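Local coordinates for protein branched-chain-amino-acid aminotransferase (Pseudomonas aeruginosa, PDB 6NST) that probably catalyses the pyridoxal-phosphate-dependent exchange of amino groups between leucine, isoleucine or valine and 2-oxoglutarate in branched-chain amino acid metabolism, at residues A[189-194]-A[240-245]; A[201-206]-A[249-254]; A[36-41]-A[158-163]; A[145-150]-A[168-173]. The protein carries 1 engineered substitution. All coordinates share one frame; numbering follows the deposited sequence.

Interaction 1: A[189-194]-A[240-245]; sequences EGYVAE and RITRDE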
loop_
_atom_site.group_PDB
_atom_site.type_symbol
_atom_site.label_atom_id
_atom_site.label_comp_id
_atom_site.label_asym_id
_atom_site.label_seq_id
_atom_site.Cartn_x
_atom_site.Cartn_y
_atom_site.Cartn_z
ATOM N N GLU A 189 0.817 -6.459 3.223
ATOM C CA GLU A 189 1.803 -6.517 2.153
ATOM C C GLU A 189 1.762 -7.826 1.377
ATOM O O GLU A 189 2.404 -7.925 0.325
ATOM C CB GLU A 189 3.212 -6.297 2.720
ATOM C CG GLU A 189 3.508 -4.850 3.093
ATOM C CD GLU A 189 4.260 -4.725 4.403
ATOM O OE1 GLU A 189 3.744 -5.204 5.435
ATOM O OE2 GLU A 189 5.371 -4.152 4.400
ATOM N N GLY A 190 1.023 -8.825 1.860
ATOM C CA GLY A 190 0.893 -10.093 1.174
ATOM C C GLY A 190 1.717 -11.224 1.750
ATOM O O GLY A 190 1.621 -12.352 1.250
ATOM N N TYR A 191 2.517 -10.964 2.776
ATOM C CA TYR A 191 3.350 -11.982 3.397
ATOM C C TYR A 191 2.573 -12.728 4.477
ATOM O O TYR A 191 1.566 -12.245 5.000
ATOM C CB TYR A 191 4.615 -11.350 3.985
ATOM C CG TYR A 191 5.483 -10.693 2.937
ATOM C CD1 TYR A 191 5.304 -9.359 2.599
ATOM C CD2 TYR A 191 6.466 -11.412 2.269
ATOM C CE1 TYR A 191 6.083 -8.755 1.635
ATOM C CE2 TYR A 191 7.256 -10.815 1.301
ATOM C CZ TYR A 191 7.058 -9.485 0.990
ATOM O OH TYR A 191 7.829 -8.878 0.030
ATOM N N VAL A 192 3.060 -13.925 4.807
ATOM C CA VAL A 192 2.407 -14.755 5.811
ATOM C C VAL A 192 2.596 -14.137 7.188
ATOM O O VAL A 192 3.712 -13.763 7.573
ATOM C CB VAL A 192 2.958 -16.188 5.765
ATOM C CG1 VAL A 192 2.347 -17.035 6.873
ATOM C CG2 VAL A 192 2.689 -16.812 4.405
ATOM N N ALA A 193 1.504 -14.026 7.941
ATOM C CA ALA A 193 1.541 -13.486 9.293
ATOM C C ALA A 193 1.334 -14.570 10.345
ATOM O O ALA A 193 2.225 -14.821 11.161
ATOM C CB ALA A 193 0.485 -12.382 9.448
ATOM N N GLU A 194 0.182 -15.228 10.336
ATOM C CA GLU A 194 -0.179 -16.183 11.379
ATOM C C GLU A 194 -1.424 -16.936 10.925
ATOM O O GLU A 194 -1.953 -16.704 9.833
ATOM C CB GLU A 194 -0.420 -15.468 12.711
ATOM C CG GLU A 194 -1.342 -14.259 12.594
ATOM C CD GLU A 194 -1.507 -13.514 13.904
ATOM O OE1 GLU A 194 -1.105 -14.054 14.956
ATOM O OE2 GLU A 194 -2.037 -12.383 13.879
ATOM N N ARG A 240 10.520 -12.629 6.442
ATOM C CA ARG A 240 9.263 -12.538 5.715
ATOM C C ARG A 240 9.052 -13.806 4.902
ATOM O O ARG A 240 9.944 -14.244 4.169
ATOM C CB ARG A 240 9.256 -11.310 4.808
ATOM C CG ARG A 240 9.623 -10.022 5.518
ATOM C CD ARG A 240 9.730 -8.870 4.538
ATOM N NE ARG A 240 8.498 -8.093 4.468
ATOM C CZ ARG A 240 8.297 -7.095 3.614
ATOM N NH1 ARG A 240 9.246 -6.760 2.752
ATOM N NH2 ARG A 240 7.146 -6.437 3.621
ATOM N N ILE A 241 7.870 -14.399 5.039
ATOM C CA ILE A 241 7.532 -15.669 4.413
ATOM C C ILE A 241 6.364 -15.439 3.468
ATOM O O ILE A 241 5.351 -14.846 3.856
ATOM C CB ILE A 241 7.175 -16.737 5.464
ATOM C CG1 ILE A 241 8.374 -17.029 6.365
ATOM C CG2 ILE A 241 6.684 -18.011 4.790
ATOM C CD1 ILE A 241 8.063 -17.991 7.490
ATOM N N THR A 242 6.504 -15.903 2.232
ATOM C CA THR A 242 5.409 -15.832 1.280
ATOM C C THR A 242 4.533 -17.077 1.396
ATOM O O THR A 242 4.915 -18.086 1.993
ATOM C CB THR A 242 5.940 -15.683 -0.144
ATOM O OG1 THR A 242 6.651 -16.872 -0.513
ATOM C CG2 THR A 242 6.877 -14.490 -0.234
ATOM N N ARG A 243 3.338 -17.000 0.810
ATOM C CA ARG A 243 2.425 -18.134 0.884
ATOM C C ARG A 243 2.977 -19.340 0.130
ATOM O O ARG A 243 2.844 -20.480 0.591
ATOM C CB ARG A 243 1.044 -17.743 0.354
ATOM C CG ARG A 243 0.968 -17.531 -1.151
ATOM C CD ARG A 243 -0.408 -17.900 -1.670
ATOM N NE ARG A 243 -1.373 -16.836 -1.444
ATOM C CZ ARG A 243 -2.686 -17.013 -1.379
ATOM N NH1 ARG A 243 -3.476 -15.971 -1.175
ATOM N NH2 ARG A 243 -3.208 -18.227 -1.502
ATOM N N ASP A 244 3.612 -19.115 -1.023
ATOM C CA ASP A 244 4.137 -20.234 -1.793
ATOM C C ASP A 244 5.417 -20.800 -1.195
ATOM O O ASP A 244 5.787 -21.935 -1.514
ATOM C CB ASP A 244 4.348 -19.828 -3.258
ATOM C CG ASP A 244 5.081 -18.506 -3.414
ATOM O OD1 ASP A 244 5.867 -18.382 -4.380
ATOM O OD2 ASP A 244 4.874 -17.591 -2.588
ATOM N N GLU A 245 6.088 -20.046 -0.325
ATOM C CA GLU A 245 7.183 -20.612 0.454
ATOM C C GLU A 245 6.674 -21.663 1.434
ATOM O O GLU A 245 7.372 -22.647 1.706
ATOM C CB GLU A 245 7.926 -19.490 1.184
ATOM C CG GLU A 245 9.117 -19.938 2.011
ATOM C CD GLU A 245 9.893 -18.767 2.589
ATOM O OE1 GLU A 245 9.586 -17.607 2.229
ATOM O OE2 GLU A 245 10.810 -19.007 3.405
HETATM O O HOH W 1 5.388 -7.452 6.045
HETATM O O HOH W 2 2.485 -14.512 -0.137
HETATM O O HOH W 3 6.225 -13.316 6.989
#
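Val192 is pressed against Ile241 just before Thr242, the N-cap residue of the short helix 243-247 in this class IV aminotransferase fold. This is the tight half. Val192 N donates a nearly straight bond (171°) to Ile241 O at 2.6 Å, and two waters flank it, joining Gly190 O to Arg243 N and Val192 O to Ile241 N. With CG1 anti to the backbone N (chi1 176°), the valine turns CG2 across the same carbonyl, 3.5 Å from Thr242 O and 4.2 Å from Ile241 CG2; Met184, Ile200 and Val246 pack round it. The other half is the charged, water-bridged side. The Arg240 guanidinium lies over one face of the Tyr191 ring, planes 28° apart, as an off-centre cation-pi stack with CZ 4.0 Å from the ring centroid. Arg240 NH2 also forms a salt bridge with Glu189 OE2 (3.0 Å), and a water bridges NH2 to Glu189 OE1, weakly at the carboxylate. Both charges have further partners: Arg240 pairs with Glu189 of a second subunit, Glu189 with Arg240 of a third. Thr242 OG1 accepts from Glu245 N and donates to Asp244 OD2, 2.8 Å away, from above the carboxylate plane.

Interaction 2: A[201-206]-A[249-254]; sequences FIIKDG and ADEAFF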
loop_
_atom_site.group_PDB
_atom_site.type_symbol
_atom_site.label_atom_id
_atom_site.label_comp_id
_atom_site.label_asym_id
_atom_site.label_seq_id
_atom_site.Cartn_x
_atom_site.Cartn_y
_atom_site.Cartn_z
ATOM N N PHE A 201 4.729 -21.799 11.839
ATOM C CA PHE A 201 6.125 -22.147 11.629
ATOM C C PHE A 201 6.226 -23.053 10.411
ATOM O O PHE A 201 5.303 -23.810 10.109
ATOM C CB PHE A 201 6.729 -22.873 12.842
ATOM C CG PHE A 201 6.919 -22.002 14.054
ATOM C CD1 PHE A 201 5.839 -21.623 14.836
ATOM C CD2 PHE A 201 8.188 -21.591 14.432
ATOM C CE1 PHE A 201 6.020 -20.833 15.957
ATOM C CE2 PHE A 201 8.376 -20.802 15.550
ATOM C CZ PHE A 201 7.290 -20.423 16.315
ATOM N N ILE A 202 7.352 -22.966 9.710
ATOM C CA ILE A 202 7.657 -23.886 8.622
ATOM C C ILE A 202 9.089 -24.372 8.790
ATOM O O ILE A 202 9.936 -23.686 9.370
ATOM C CB ILE A 202 7.452 -23.254 7.224
ATOM C CG1 ILE A 202 8.445 -22.120 6.979
ATOM C CG2 ILE A 202 6.023 -22.749 7.061
ATOM C CD1 ILE A 202 8.339 -21.522 5.590
ATOM N N ILE A 203 9.349 -25.578 8.293
ATOM C CA ILE A 203 10.669 -26.194 8.336
ATOM C C ILE A 203 11.089 -26.511 6.909
ATOM O O ILE A 203 10.304 -27.069 6.134
ATOM C CB ILE A 203 10.685 -27.465 9.209
ATOM C CG1 ILE A 203 10.656 -27.110 10.697
ATOM C CG2 ILE A 203 11.913 -28.313 8.906
ATOM C CD1 ILE A 203 9.276 -26.848 11.249
ATOM N N LYS A 204 12.321 -26.147 6.561
ATOM C CA LYS A 204 12.878 -26.436 5.242
ATOM C C LYS A 204 14.331 -26.843 5.432
ATOM O O LYS A 204 15.152 -26.030 5.872
ATOM C CB LYS A 204 12.758 -25.228 4.310
ATOM C CG LYS A 204 13.183 -25.497 2.872
ATOM C CD LYS A 204 12.404 -26.655 2.273
ATOM C CE LYS A 204 12.748 -26.858 0.804
ATOM N NZ LYS A 204 12.329 -25.696 -0.034
ATOM N N ASP A 205 14.640 -28.103 5.115
ATOM C CA ASP A 205 15.997 -28.641 5.217
ATOM C C ASP A 205 16.533 -28.542 6.645
ATOM O O ASP A 205 17.685 -28.167 6.874
ATOM C CB ASP A 205 16.939 -27.953 4.227
ATOM C CG ASP A 205 16.475 -28.099 2.791
ATOM O OD1 ASP A 205 15.908 -29.160 2.456
ATOM O OD2 ASP A 205 16.667 -27.152 1.999
ATOM N N GLY A 206 15.687 -28.884 7.616
ATOM C CA GLY A 206 16.086 -28.926 9.006
ATOM C C GLY A 206 16.185 -27.586 9.697
ATOM O O GLY A 206 16.622 -27.538 10.854
ATOM N N ALA A 249 7.524 -26.103 1.842
ATOM C CA ALA A 249 8.242 -26.416 3.067
ATOM C C ALA A 249 8.182 -27.911 3.355
ATOM O O ALA A 249 7.273 -28.617 2.908
ATOM C CB ALA A 249 7.664 -25.633 4.246
ATOM N N ASP A 250 9.176 -28.393 4.107
ATOM C CA ASP A 250 9.176 -29.793 4.525
ATOM C C ASP A 250 8.126 -30.046 5.598
ATOM O O ASP A 250 7.450 -31.082 5.585
ATOM C CB ASP A 250 10.559 -30.196 5.037
ATOM C CG ASP A 250 11.630 -30.109 3.968
ATOM O OD1 ASP A 250 11.300 -30.258 2.774
ATOM O OD2 ASP A 250 12.809 -29.895 4.325
ATOM N N GLU A 251 7.982 -29.116 6.541
ATOM C CA GLU A 251 7.020 -29.228 7.628
ATOM C C GLU A 251 6.358 -27.876 7.846
ATOM O O GLU A 251 6.823 -26.845 7.356
ATOM C CB GLU A 251 7.680 -29.691 8.934
ATOM C CG GLU A 251 8.401 -31.019 8.853
ATOM C CD GLU A 251 9.138 -31.344 10.136
ATOM O OE1 GLU A 251 10.319 -31.743 10.058
ATOM O OE2 GLU A 251 8.539 -31.193 11.221
ATOM N N ALA A 252 5.267 -27.893 8.606
ATOM C CA ALA A 252 4.582 -26.672 8.999
ATOM C C ALA A 252 3.693 -26.984 10.191
ATOM O O ALA A 252 3.096 -28.062 10.253
ATOM C CB ALA A 252 3.748 -26.094 7.848
ATOM N N PHE A 253 3.610 -26.047 11.135
ATOM C CA PHE A 253 2.716 -26.242 12.266
ATOM C C PHE A 253 2.278 -24.900 12.831
ATOM O O PHE A 253 2.842 -23.850 12.516
ATOM C CB PHE A 253 3.358 -27.107 13.362
ATOM C CG PHE A 253 4.637 -26.551 13.923
ATOM C CD1 PHE A 253 4.621 -25.706 15.023
ATOM C CD2 PHE A 253 5.857 -26.898 13.371
ATOM C CE1 PHE A 253 5.801 -25.206 15.548
ATOM C CE2 PHE A 253 7.039 -26.401 13.892
ATOM C CZ PHE A 253 7.012 -25.557 14.982
ATOM N N PHE A 254 1.250 -24.963 13.669
ATOM C CA PHE A 254 0.707 -23.821 14.385
ATOM C C PHE A 254 1.080 -23.913 15.858
ATOM O O PHE A 254 1.192 -25.007 16.419
ATOM C CB PHE A 254 -0.819 -23.763 14.251
ATOM C CG PHE A 254 -1.304 -23.205 12.942
ATOM C CD1 PHE A 254 -0.788 -22.023 12.439
ATOM C CD2 PHE A 254 -2.289 -23.860 12.223
ATOM C CE1 PHE A 254 -1.243 -21.505 11.240
ATOM C CE2 PHE A 254 -2.747 -23.349 11.022
ATOM C CZ PHE A 254 -2.221 -22.169 10.532
HETATM O O HOH W 4 13.551 -30.011 1.292
HETATM O O HOH W 5 13.371 -30.541 6.803
#
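Strands 201-204 and 251-254 run antiparallel (165°), with Phe201-Phe253 and Ile203-Glu251 as hydrogen-bonded pairs around the non-hydrogen-bonded pair Ile202-Ala252, and with a classic beta bulge where Asp250 and Glu251 both face Ile203. In the bulge Ile203 O takes Glu251 N at 3.1 Å and, weakly, Asp250 N. On one face Phe253 has CG between the backbone N and the carbonyl carbon (chi1 59°), which brings its ring against Phe201. Phe201 CB sits over the ring face, 3.7 Å from the Phe253 centroid, while the two rings are almost parallel (5°) but slid apart, centroids 5.1 Å from each other. Ile203 CD1 meets the edge of the Phe253 ring, 3.5 Å from CE2. On the reverse face Ile202 CB touches Ala249 CB (3.8 Å). At the turn end, Asp250 OD2 accepts Asp205 N at 2.7 Å on the anti side, tilted out of the carboxylate plane; a water donating to Asp205 OD1 and Asp250 OD1 bridges the two carboxylates. Strands 207-210 and 262-267 flank the pair within the sheet. Phe201 reaches Ile225 and Leu226 of helix 220-231, Phe253 reaches Leu284 of helix 279-292, and the Glu251 carboxylate accepts Val280 N and Thr281 N of that second helix.

Interaction 3: A[36-41]-A[158-163]; sequences GVFEGV and RAKSNG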
loop_
_atom_site.group_PDB
_atom_site.type_symbol
_atom_site.label_atom_id
_atom_site.label_comp_id
_atom_site.label_asym_id
_atom_site.label_seq_id
_atom_site.Cartn_x
_atom_site.Cartn_y
_atom_site.Cartn_z
ATOM N N GLY A 36 -11.509 -3.634 25.015
ATOM C CA GLY A 36 -11.176 -4.438 26.169
ATOM C C GLY A 36 -10.049 -5.372 25.792
ATOM O O GLY A 36 -9.762 -5.587 24.610
ATOM N N VAL A 37 -9.402 -5.912 26.817
ATOM C CA VAL A 37 -8.273 -6.810 26.615
ATOM C C VAL A 37 -8.551 -8.115 27.346
ATOM O O VAL A 37 -9.305 -8.153 28.325
ATOM C CB VAL A 37 -6.942 -6.177 27.084
ATOM C CG1 VAL A 37 -6.719 -4.839 26.393
ATOM C CG2 VAL A 37 -6.924 -6.008 28.593
ATOM N N PHE A 38 -7.951 -9.196 26.854
ATOM C CA PHE A 38 -8.170 -10.510 27.439
ATOM C C PHE A 38 -6.941 -11.375 27.209
ATOM O O PHE A 38 -6.005 -10.995 26.503
ATOM C CB PHE A 38 -9.427 -11.182 26.868
ATOM C CG PHE A 38 -9.276 -11.667 25.453
ATOM C CD1 PHE A 38 -9.086 -13.012 25.185
ATOM C CD2 PHE A 38 -9.334 -10.779 24.390
ATOM C CE1 PHE A 38 -8.952 -13.463 23.885
ATOM C CE2 PHE A 38 -9.200 -11.224 23.087
ATOM C CZ PHE A 38 -9.009 -12.569 22.835
ATOM N N GLU A 39 -6.956 -12.554 27.826
ATOM C CA GLU A 39 -5.864 -13.506 27.710
ATOM C C GLU A 39 -6.429 -14.912 27.585
ATOM O O GLU A 39 -7.567 -15.189 27.974
ATOM C CB GLU A 39 -4.911 -13.428 28.911
ATOM C CG GLU A 39 -3.824 -12.372 28.782
ATOM C CD GLU A 39 -2.902 -12.636 27.604
ATOM O OE1 GLU A 39 -2.573 -11.676 26.875
ATOM O OE2 GLU A 39 -2.516 -13.809 27.403
ATOM N N GLY A 40 -5.617 -15.796 27.017
ATOM C CA GLY A 40 -5.914 -17.212 26.996
ATOM C C GLY A 40 -4.829 -17.967 27.731
ATOM O O GLY A 40 -3.662 -17.928 27.331
ATOM N N VAL A 41 -5.190 -18.634 28.823
ATOM C CA VAL A 41 -4.224 -19.287 29.694
ATOM C C VAL A 41 -4.654 -20.731 29.907
ATOM O O VAL A 41 -5.847 -21.047 29.936
ATOM C CB VAL A 41 -4.083 -18.545 31.045
ATOM C CG1 VAL A 41 -2.803 -18.955 31.748
ATOM C CG2 VAL A 41 -4.118 -17.035 30.835
ATOM N N ARG A 158 0.123 -5.705 18.994
ATOM C CA ARG A 158 0.784 -6.278 20.161
ATOM C C ARG A 158 -0.159 -6.477 21.336
ATOM O O ARG A 158 0.198 -7.184 22.287
ATOM C CB ARG A 158 1.953 -5.393 20.609
ATOM C CG ARG A 158 2.956 -5.079 19.513
ATOM C CD ARG A 158 3.337 -6.330 18.740
ATOM N NE ARG A 158 4.254 -6.032 17.645
ATOM C CZ ARG A 158 4.472 -6.841 16.614
ATOM N NH1 ARG A 158 3.829 -7.998 16.531
ATOM N NH2 ARG A 158 5.325 -6.488 15.662
ATOM N N ALA A 159 -1.337 -5.866 21.305
ATOM C CA ALA A 159 -2.330 -6.037 22.353
ATOM C C ALA A 159 -3.328 -7.109 21.941
ATOM O O ALA A 159 -3.685 -7.225 20.766
ATOM C CB ALA A 159 -3.060 -4.724 22.640
ATOM N N LYS A 160 -3.767 -7.900 22.917
ATOM C CA LYS A 160 -4.782 -8.925 22.690
ATOM C C LYS A 160 -6.124 -8.322 23.098
ATOM O O LYS A 160 -6.616 -8.509 24.211
ATOM C CB LYS A 160 -4.445 -10.194 23.467
ATOM C CG LYS A 160 -5.255 -11.412 23.065
ATOM C CD LYS A 160 -4.691 -12.681 23.691
ATOM C CE LYS A 160 -5.446 -13.911 23.210
ATOM N NZ LYS A 160 -4.864 -15.174 23.740
ATOM N N SER A 161 -6.712 -7.571 22.172
ATOM C CA SER A 161 -7.924 -6.804 22.423
ATOM C C SER A 161 -9.162 -7.562 21.952
ATOM O O SER A 161 -9.112 -8.342 20.997
ATOM C CB SER A 161 -7.857 -5.440 21.731
ATOM O OG SER A 161 -7.671 -5.579 20.336
ATOM N N ASN A 162 -10.283 -7.308 22.633
ATOM C CA ASN A 162 -11.519 -8.035 22.362
ATOM C C ASN A 162 -11.988 -7.824 20.926
ATOM O O ASN A 162 -12.062 -8.770 20.136
ATOM C CB ASN A 162 -12.609 -7.605 23.347
ATOM C CG ASN A 162 -12.292 -7.984 24.779
ATOM O OD1 ASN A 162 -11.150 -8.293 25.115
ATOM N ND2 ASN A 162 -13.307 -7.956 25.637
ATOM N N GLY A 163 -12.309 -6.578 20.573
ATOM C CA GLY A 163 -12.947 -6.298 19.298
ATOM C C GLY A 163 -12.104 -6.618 18.080
ATOM O O GLY A 163 -12.650 -6.738 16.979
#
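Gly36 O is approached by two groups of the 158-163 loop: Asn162 N donates to it at 2.7 Å from above the carbonyl plane, and Ser161 CA adds a CH...O contact at 3.1 Å. Next along, Phe38 N binds Lys160 O at 3.0 Å, so that Val37 and Ser161 form a single backbone bridge on strand 36-46. Asn162 ND2 is held by His31 O of a neighbouring subunit, and OD1 lies 3.2 Å from Phe38 CD2, the amide turned steeply against the ring. Lys160 leaves the loop with CG anti to the backbone N (chi1 -167°) and stays extended, crossing Phe38 at about a right angle. Its CG rests over the ring face, 4.1 Å from the Phe38 centroid, and Lys160 CE touches Phe38 CE1 at 3.6 Å; Tyr165 meets the same phenyl edge-to-face. Glu39 is bound to Arg61 and His58, and its OE2 is 4.6 Å from Lys160 NZ, beyond a salt bridge. With its carbonyl held and its methylenes against the phenyl, Lys160 carries NZ past the ring to Gly40, and a sulfate lies about 4 Å from the side chain. This placement is consistent with Lys160 bearing pyridoxal phosphate, as in related enzymes; the cofactor is absent here.

Interaction 4: A[145-150]-A[168-173]; sequences SSFTRH and SMLALQ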
loop_
_atom_site.group_PDB
_atom_site.type_symbol
_atom_site.label_atom_id
_atom_site.label_comp_id
_atom_site.label_asym_id
_atom_site.label_seq_id
_atom_site.Cartn_x
_atom_site.Cartn_y
_atom_site.Cartn_z
ATOM N N SER A 145 -6.529 -17.271 3.976
ATOM C CA SER A 145 -7.701 -16.422 4.137
ATOM C C SER A 145 -7.725 -15.315 3.093
ATOM O O SER A 145 -6.695 -14.709 2.782
ATOM C CB SER A 145 -7.720 -15.810 5.539
ATOM O OG SER A 145 -8.766 -14.862 5.668
ATOM N N SER A 146 -8.916 -15.051 2.551
ATOM C CA SER A 146 -9.116 -13.906 1.674
ATOM C C SER A 146 -9.255 -12.604 2.446
ATOM O O SER A 146 -9.248 -11.532 1.832
ATOM C CB SER A 146 -10.355 -14.113 0.796
ATOM O OG SER A 146 -11.545 -14.043 1.566
ATOM N N PHE A 147 -9.391 -12.672 3.768
ATOM C CA PHE A 147 -9.388 -11.486 4.611
ATOM C C PHE A 147 -7.952 -11.137 4.984
ATOM O O PHE A 147 -7.197 -11.999 5.447
ATOM C CB PHE A 147 -10.220 -11.709 5.876
ATOM C CG PHE A 147 -11.672 -11.975 5.610
ATOM C CD1 PHE A 147 -12.567 -10.925 5.482
ATOM C CD2 PHE A 147 -12.143 -13.271 5.496
ATOM C CE1 PHE A 147 -13.904 -11.164 5.237
ATOM C CE2 PHE A 147 -13.480 -13.517 5.251
ATOM C CZ PHE A 147 -14.362 -12.464 5.124
ATOM N N THR A 148 -7.584 -9.877 4.781
ATOM C CA THR A 148 -6.246 -9.422 5.129
ATOM C C THR A 148 -6.113 -9.285 6.642
ATOM O O THR A 148 -7.029 -8.812 7.320
ATOM C CB THR A 148 -5.956 -8.087 4.444
ATOM O OG1 THR A 148 -6.136 -8.232 3.029
ATOM C CG2 THR A 148 -4.537 -7.634 4.720
ATOM N N ARG A 149 -4.969 -9.714 7.170
ATOM C CA ARG A 149 -4.724 -9.634 8.603
ATOM C C ARG A 149 -4.574 -8.172 9.035
ATOM O O ARG A 149 -4.422 -7.263 8.215
ATOM C CB ARG A 149 -3.486 -10.453 8.975
ATOM C CG ARG A 149 -3.362 -10.816 10.456
ATOM C CD ARG A 149 -4.647 -11.419 11.006
ATOM N NE ARG A 149 -4.496 -11.865 12.390
ATOM C CZ ARG A 149 -5.479 -12.381 13.123
ATOM N NH1 ARG A 149 -6.694 -12.517 12.608
ATOM N NH2 ARG A 149 -5.249 -12.761 14.372
ATOM N N HIS A 150 -4.619 -7.956 10.350
ATOM C CA HIS A 150 -4.657 -6.611 10.909
ATOM C C HIS A 150 -3.456 -5.779 10.466
ATOM O O HIS A 150 -2.354 -6.290 10.257
ATOM C CB HIS A 150 -4.704 -6.675 12.437
ATOM C CG HIS A 150 -6.042 -7.060 12.985
ATOM N ND1 HIS A 150 -7.144 -6.236 12.899
ATOM C CD2 HIS A 150 -6.454 -8.174 13.634
ATOM C CE1 HIS A 150 -8.179 -6.829 13.466
ATOM N NE2 HIS A 150 -7.787 -8.006 13.922
ATOM N N SER A 168 -10.411 -12.523 12.994
ATOM C CA SER A 168 -10.131 -13.944 13.175
ATOM C C SER A 168 -11.383 -14.786 12.958
ATOM O O SER A 168 -11.313 -15.864 12.357
ATOM C CB SER A 168 -9.552 -14.190 14.569
ATOM O OG SER A 168 -8.363 -13.442 14.765
ATOM N N MET A 169 -12.536 -14.312 13.437
ATOM C CA MET A 169 -13.777 -15.055 13.248
ATOM C C MET A 169 -14.184 -15.092 11.781
ATOM O O MET A 169 -14.658 -16.123 11.288
ATOM C CB MET A 169 -14.895 -14.443 14.092
ATOM C CG MET A 169 -14.715 -14.612 15.589
ATOM S SD MET A 169 -16.106 -13.929 16.510
ATOM C CE MET A 169 -17.458 -14.902 15.851
ATOM N N LEU A 170 -14.020 -13.973 11.072
ATOM C CA LEU A 170 -14.348 -13.944 9.650
ATOM C C LEU A 170 -13.480 -14.919 8.868
ATOM O O LEU A 170 -13.965 -15.605 7.960
ATOM C CB LEU A 170 -14.188 -12.524 9.103
ATOM C CG LEU A 170 -15.198 -11.494 9.618
ATOM C CD1 LEU A 170 -14.869 -10.100 9.103
ATOM C CD2 LEU A 170 -16.610 -11.895 9.217
ATOM N N ALA A 171 -12.196 -15.006 9.221
ATOM C CA ALA A 171 -11.271 -15.871 8.498
ATOM C C ALA A 171 -11.463 -17.339 8.858
ATOM O O ALA A 171 -11.379 -18.207 7.983
ATOM C CB ALA A 171 -9.833 -15.444 8.777
ATOM N N LEU A 172 -11.711 -17.638 10.135
ATOM C CA LEU A 172 -11.918 -19.027 10.532
ATOM C C LEU A 172 -13.170 -19.599 9.881
ATOM O O LEU A 172 -13.156 -20.730 9.380
ATOM C CB LEU A 172 -12.007 -19.141 12.055
ATOM C CG LEU A 172 -12.294 -20.556 12.576
ATOM C CD1 LEU A 172 -11.194 -21.521 12.152
ATOM C CD2 LEU A 172 -12.477 -20.574 14.089
ATOM N N GLN A 173 -14.259 -18.828 9.873
ATOM C CA GLN A 173 -15.485 -19.284 9.230
ATOM C C GLN A 173 -15.268 -19.530 7.741
ATOM O O GLN A 173 -15.818 -20.483 7.176
ATOM C CB GLN A 173 -16.604 -18.265 9.451
ATOM C CG GLN A 173 -17.944 -18.701 8.889
ATOM C CD GLN A 173 -18.377 -20.057 9.412
ATOM O OE1 GLN A 173 -18.252 -20.347 10.604
ATOM N NE2 GLN A 173 -18.879 -20.904 8.519
#
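Leu170 stands its CB almost exactly over the centre of the Phe147 ring, 3.9 Å from the centroid and 8° off the normal, and the two side chains cross at about a right angle in a CH-pi contact. Phe147 has CG anti to its carbonyl carbon (chi1 -62°), which lays the phenyl along the flank of helix 166-177; CE2 also comes within 3.5 Å of Leu170 O. Ser145 OG lies in the ring plane, at the edge of the phenyl. It touches Ala171 CB at 3.3 Å and accepts Phe147 N at 3.0 Å, an ST turn at the corner where the chain leaves strand 140-145. Arg243 of a neighbouring subunit forms a cation-pi pair with Phe147.

Further along, Arg149 bends at chi2 and presents its guanidinium edge to the helix. NH1 donates to Ser168 OG at 2.9 Å, the oxygen only 5° out of the guanidinium plane, while His150 CD2 lies over one face. With NH1 also bonded to Asn167 OD1 and NE paired with Glu194, the flat group is gripped from several directions and its rotation is probably fixed. The side chain of Arg149 is about 9 Å from that of Lys160, the probable cofactor lysine. Strand 140-145, helix 166-177 and the adjacent parallel strand 182-186 form a beta-alpha-beta crossover, and this contact seats the crossover helix against the end of its first strand.

From the N terminus, interaction 3 comes first: 36-41 waits until 158-163 to close its long loop, joining the antiparallel sheet to the segment bearing Lys160. Before it closes, interaction 4 opens at 145-150 and ends at 168-173, so the two cross; they do not touch, their nearest atoms being about 6 Å apart. Interactions 1 and 2 follow and also cross, 189-194 and 201-206 finding their partners at 240-245 and 249-254 within the mixed sheet and its adjoining helix 243-247. There Ile241 and Glu245 pack on Ile202. The Arg149-Glu194 pair couples interaction 4 to interaction 1, leaving interaction 3 as the contact on the other sheet.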